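Local coordinates for probable enoyl-CoA hydratase/isomerase (Pseudomonas aeruginosa, PDB 7BOR), which binds coenzyme A and, as a crotonase-family protein, probably acts as a delta(3)-delta(2)-enoyl-CoA isomerase, at residues L110-D115 against S141-R146. Residues are numbered along the deposited sequence; the frame is centred on the assembly and turned at random.
Sequences LLLHCD and SLILPR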
ATOM      1  N   LEU A 110      -2.335   0.670  -0.592  1.00 25.52           N
ATOM      2  CA  LEU A 110      -1.425   1.361   0.312  1.00 23.32           C
ATOM      3  C   LEU A 110      -0.809   2.568  -0.369  1.00 26.88           C
ATOM      4  O   LEU A 110      -0.435   3.558   0.297  1.00 22.61           O
ATOM      5  CB  LEU A 110      -0.351   0.426   0.811  1.00 23.18           C
ATOM      6  CG  LEU A 110       0.760  -0.028  -0.135  1.00 26.61           C
ATOM      7  CD1 LEU A 110       1.923   1.017  -0.111  1.00 26.02           C
ATOM      8  CD2 LEU A 110       1.220  -1.441   0.229  1.00 27.57           C
ATOM      9  N   LEU A 111      -0.724   2.515  -1.703  1.00 27.93           N
ATOM     10  CA  LEU A 111      -0.237   3.641  -2.492  1.00 26.16           C
ATOM     11  C   LEU A 111      -1.106   4.870  -2.301  1.00 25.78           C
ATOM     12  O   LEU A 111      -0.634   5.998  -2.490  1.00 23.88           O
ATOM     13  CB  LEU A 111      -0.228   3.234  -3.971  1.00 24.52           C
ATOM     14  CG  LEU A 111       0.504   1.949  -4.383  1.00 27.40           C
ATOM     15  CD1 LEU A 111       0.414   1.678  -5.859  1.00 27.81           C
ATOM     16  CD2 LEU A 111       1.945   2.049  -3.903  1.00 27.87           C
ATOM     17  N   LEU A 112      -2.376   4.673  -1.946  1.00 23.54           N
ATOM     18  CA  LEU A 112      -3.240   5.818  -1.665  1.00 24.29           C
ATOM     19  C   LEU A 112      -2.838   6.575  -0.400  1.00 27.37           C
ATOM     20  O   LEU A 112      -3.338   7.678  -0.193  1.00 28.97           O
ATOM     21  CB  LEU A 112      -4.703   5.357  -1.553  1.00 25.32           C
ATOM     22  CG  LEU A 112      -5.174   4.597  -2.774  1.00 25.76           C
ATOM     23  CD1 LEU A 112      -6.552   4.004  -2.525  1.00 23.74           C
ATOM     24  CD2 LEU A 112      -5.229   5.515  -4.054  1.00 25.30           C
ATOM     25  N   HIS A 113      -1.913   6.051   0.408  1.00 25.27           N
ATOM     26  CA  HIS A 113      -1.439   6.727   1.611  1.00 27.16           C
ATOM     27  C   HIS A 113       0.026   7.155   1.498  1.00 29.91           C
ATOM     28  O   HIS A 113       0.617   7.630   2.484  1.00 28.36           O
ATOM     29  CB  HIS A 113      -1.667   5.813   2.836  1.00 27.19           C
ATOM     30  CG  HIS A 113      -3.069   5.331   2.912  1.00 27.56           C
ATOM     31  ND1 HIS A 113      -4.057   6.042   3.549  1.00 23.76           N
ATOM     32  CD2 HIS A 113      -3.680   4.259   2.340  1.00 26.20           C
ATOM     33  CE1 HIS A 113      -5.215   5.437   3.366  1.00 29.41           C
ATOM     34  NE2 HIS A 113      -5.012   4.349   2.643  1.00 23.17           N
ATOM     35  N   CYS A 114       0.616   7.034   0.322  1.00 27.16           N
ATOM     36  CA  CYS A 114       1.987   7.464   0.135  1.00 24.45           C
ATOM     37  C   CYS A 114       1.985   8.893  -0.389  1.00 28.26           C
ATOM     38  O   CYS A 114       1.018   9.362  -1.003  1.00 28.61           O
ATOM     39  CB  CYS A 114       2.699   6.524  -0.812  1.00 27.43           C
ATOM     40  SG  CYS A 114       2.965   4.813  -0.198  1.00 28.35           S
ATOM     41  N   ASP A 115       3.070   9.602  -0.133  1.00 26.27           N
ATOM     42  CA  ASP A 115       3.145  10.978  -0.621  1.00 23.70           C
ATOM     43  C   ASP A 115       3.616  11.087  -2.069  1.00 22.14           C
ATOM     44  O   ASP A 115       3.248  12.039  -2.773  1.00 20.88           O
ATOM     45  CB  ASP A 115       4.028  11.748   0.321  1.00 22.11           C
ATOM     46  CG  ASP A 115       3.478  11.653   1.752  1.00 28.94           C
ATOM     47  OD1 ASP A 115       2.363  12.192   2.025  1.00 27.81           O
ATOM     48  OD2 ASP A 115       4.120  10.952   2.551  1.00 28.08           O
ATOM     49  N   SER A 141     -12.643   2.837  -0.611  1.00 25.17           N
ATOM     50  CA  SER A 141     -14.041   3.138  -0.918  1.00 22.15           C
ATOM     51  C   SER A 141     -14.343   4.607  -0.731  1.00 22.74           C
ATOM     52  O   SER A 141     -15.304   5.122  -1.303  1.00 22.69           O
ATOM     53  CB  SER A 141     -14.995   2.317  -0.026  1.00 26.71           C
ATOM     54  OG  SER A 141     -14.862   2.684   1.324  1.00 25.90           O
ATOM     55  N   LEU A 142     -13.534   5.300   0.056  1.00 23.95           N
ATOM     56  CA  LEU A 142     -13.630   6.752   0.111  1.00 28.28           C
ATOM     57  C   LEU A 142     -12.677   7.455  -0.864  1.00 27.19           C
ATOM     58  O   LEU A 142     -13.078   8.391  -1.560  1.00 23.41           O
ATOM     59  CB  LEU A 142     -13.328   7.206   1.534  1.00 26.57           C
ATOM     60  CG  LEU A 142     -13.260   8.713   1.769  1.00 34.10           C
ATOM     61  CD1 LEU A 142     -14.667   9.249   1.636  1.00 34.84           C
ATOM     62  CD2 LEU A 142     -12.614   8.953   3.078  1.00 30.35           C
ATOM     63  N   ILE A 143     -11.398   7.090  -0.828  1.00 24.93           N
ATOM     64  CA  ILE A 143     -10.379   7.830  -1.578  1.00 27.29           C
ATOM     65  C   ILE A 143     -10.634   7.749  -3.077  1.00 25.81           C
ATOM     66  O   ILE A 143     -10.553   8.753  -3.781  1.00 26.28           O
ATOM     67  CB  ILE A 143      -8.970   7.320  -1.213  1.00 25.68           C
ATOM     68  CG1 ILE A 143      -8.681   7.638   0.250  1.00 28.08           C
ATOM     69  CG2 ILE A 143      -7.859   7.902  -2.123  1.00 24.17           C
ATOM     70  CD1 ILE A 143      -7.414   6.969   0.783  1.00 24.37           C
ATOM     71  N   LEU A 144     -10.961   6.583  -3.583  1.00 23.87           N
ATOM     72  CA  LEU A 144     -11.014   6.456  -5.050  1.00 27.35           C
ATOM     73  C   LEU A 144     -12.188   7.181  -5.705  1.00 27.48           C
ATOM     74  O   LEU A 144     -11.992   7.852  -6.725  1.00 28.21           O
ATOM     75  CB  LEU A 144     -11.034   4.990  -5.464  1.00 23.01           C
ATOM     76  CG  LEU A 144      -9.708   4.245  -5.273  1.00 24.40           C
ATOM     77  CD1 LEU A 144      -9.888   2.805  -5.748  1.00 23.50           C
ATOM     78  CD2 LEU A 144      -8.505   4.883  -5.990  1.00 24.81           C
ATOM     79  N   PRO A 145     -13.407   7.141  -5.151  1.00 26.18           N
ATOM     80  CA  PRO A 145     -14.476   7.926  -5.786  1.00 26.40           C
ATOM     81  C   PRO A 145     -14.225   9.417  -5.663  1.00 26.65           C
ATOM     82  O   PRO A 145     -14.619  10.176  -6.558  1.00 28.10           O
ATOM     83  CB  PRO A 145     -15.757   7.465  -5.071  1.00 26.17           C
ATOM     84  CG  PRO A 145     -15.423   6.157  -4.424  1.00 25.14           C
ATOM     85  CD  PRO A 145     -13.915   6.221  -4.118  1.00 25.46           C
ATOM     86  N   ARG A 146     -13.547   9.850  -4.609  1.00 26.29           N
ATOM     87  CA  ARG A 146     -13.239  11.265  -4.458  1.00 34.53           C
ATOM     88  C   ARG A 146     -12.236  11.733  -5.501  1.00 35.26           C
ATOM     89  O   ARG A 146     -12.333  12.851  -6.012  1.00 35.40           O
ATOM     90  CB  ARG A 146     -12.687  11.514  -3.066  1.00 35.79           C
ATOM     91  CG  ARG A 146     -12.563  12.958  -2.704  1.00 41.86           C
ATOM     92  CD  ARG A 146     -12.397  13.061  -1.199  1.00 43.37           C
ATOM     93  NE  ARG A 146     -11.078  12.626  -0.771  1.00 38.28           N
ATOM     94  CZ  ARG A 146     -10.825  12.037   0.387  1.00 46.83           C
ATOM     95  NH1 ARG A 146      -9.583  11.699   0.700  1.00 51.32           N
ATOM     96  NH2 ARG A 146     -11.809  11.762   1.226  1.00 56.10           N
TER
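L112 and I143 make the heart of a contact of van der Waals packing, mostly aliphatic, their backbones 7.4 Å apart from CA to CA and their side chains running antiparallel alongside one another. Both branches of I143 take part: CD1 lies 3.9 Å from L112 CB, while CG2 touches the L112 CD2 methyl. With CG1 set anti to its carbonyl carbon (chi1 -65°) and the chain extended beyond it (chi2 170°), I143 carries CD1 on to the H113 ring. L144 adds a second leucine, lying nearly perpendicular to L112, with its CD2 methyl 3.9 Å from L112 CD2 and also close to L112 CD1. L173 also touches L112, and M127 lies against L144.

Across the two segments I143 CD1 approaches the H113 ring obliquely, 3.7 Å from H113 CE1 and nearly as close to NE2. That nitrogen is hydrogen-bonded to the backbone O of F138, which satisfies it, and the F138 ring also stacks on the imidazole; together these should restrict the ring's rotation. L88, L89 and L218 also touch H113.

No hydrogen bond joins the two segments. Side chains alone seat helix 140-148 against the 3-10 turn 110-113, which follows helix 106-109 and leads into strand 116-120 of the central sheet, inside the crotonase fold, with the L144 side chain about 13 Å from the bound coenzyme A.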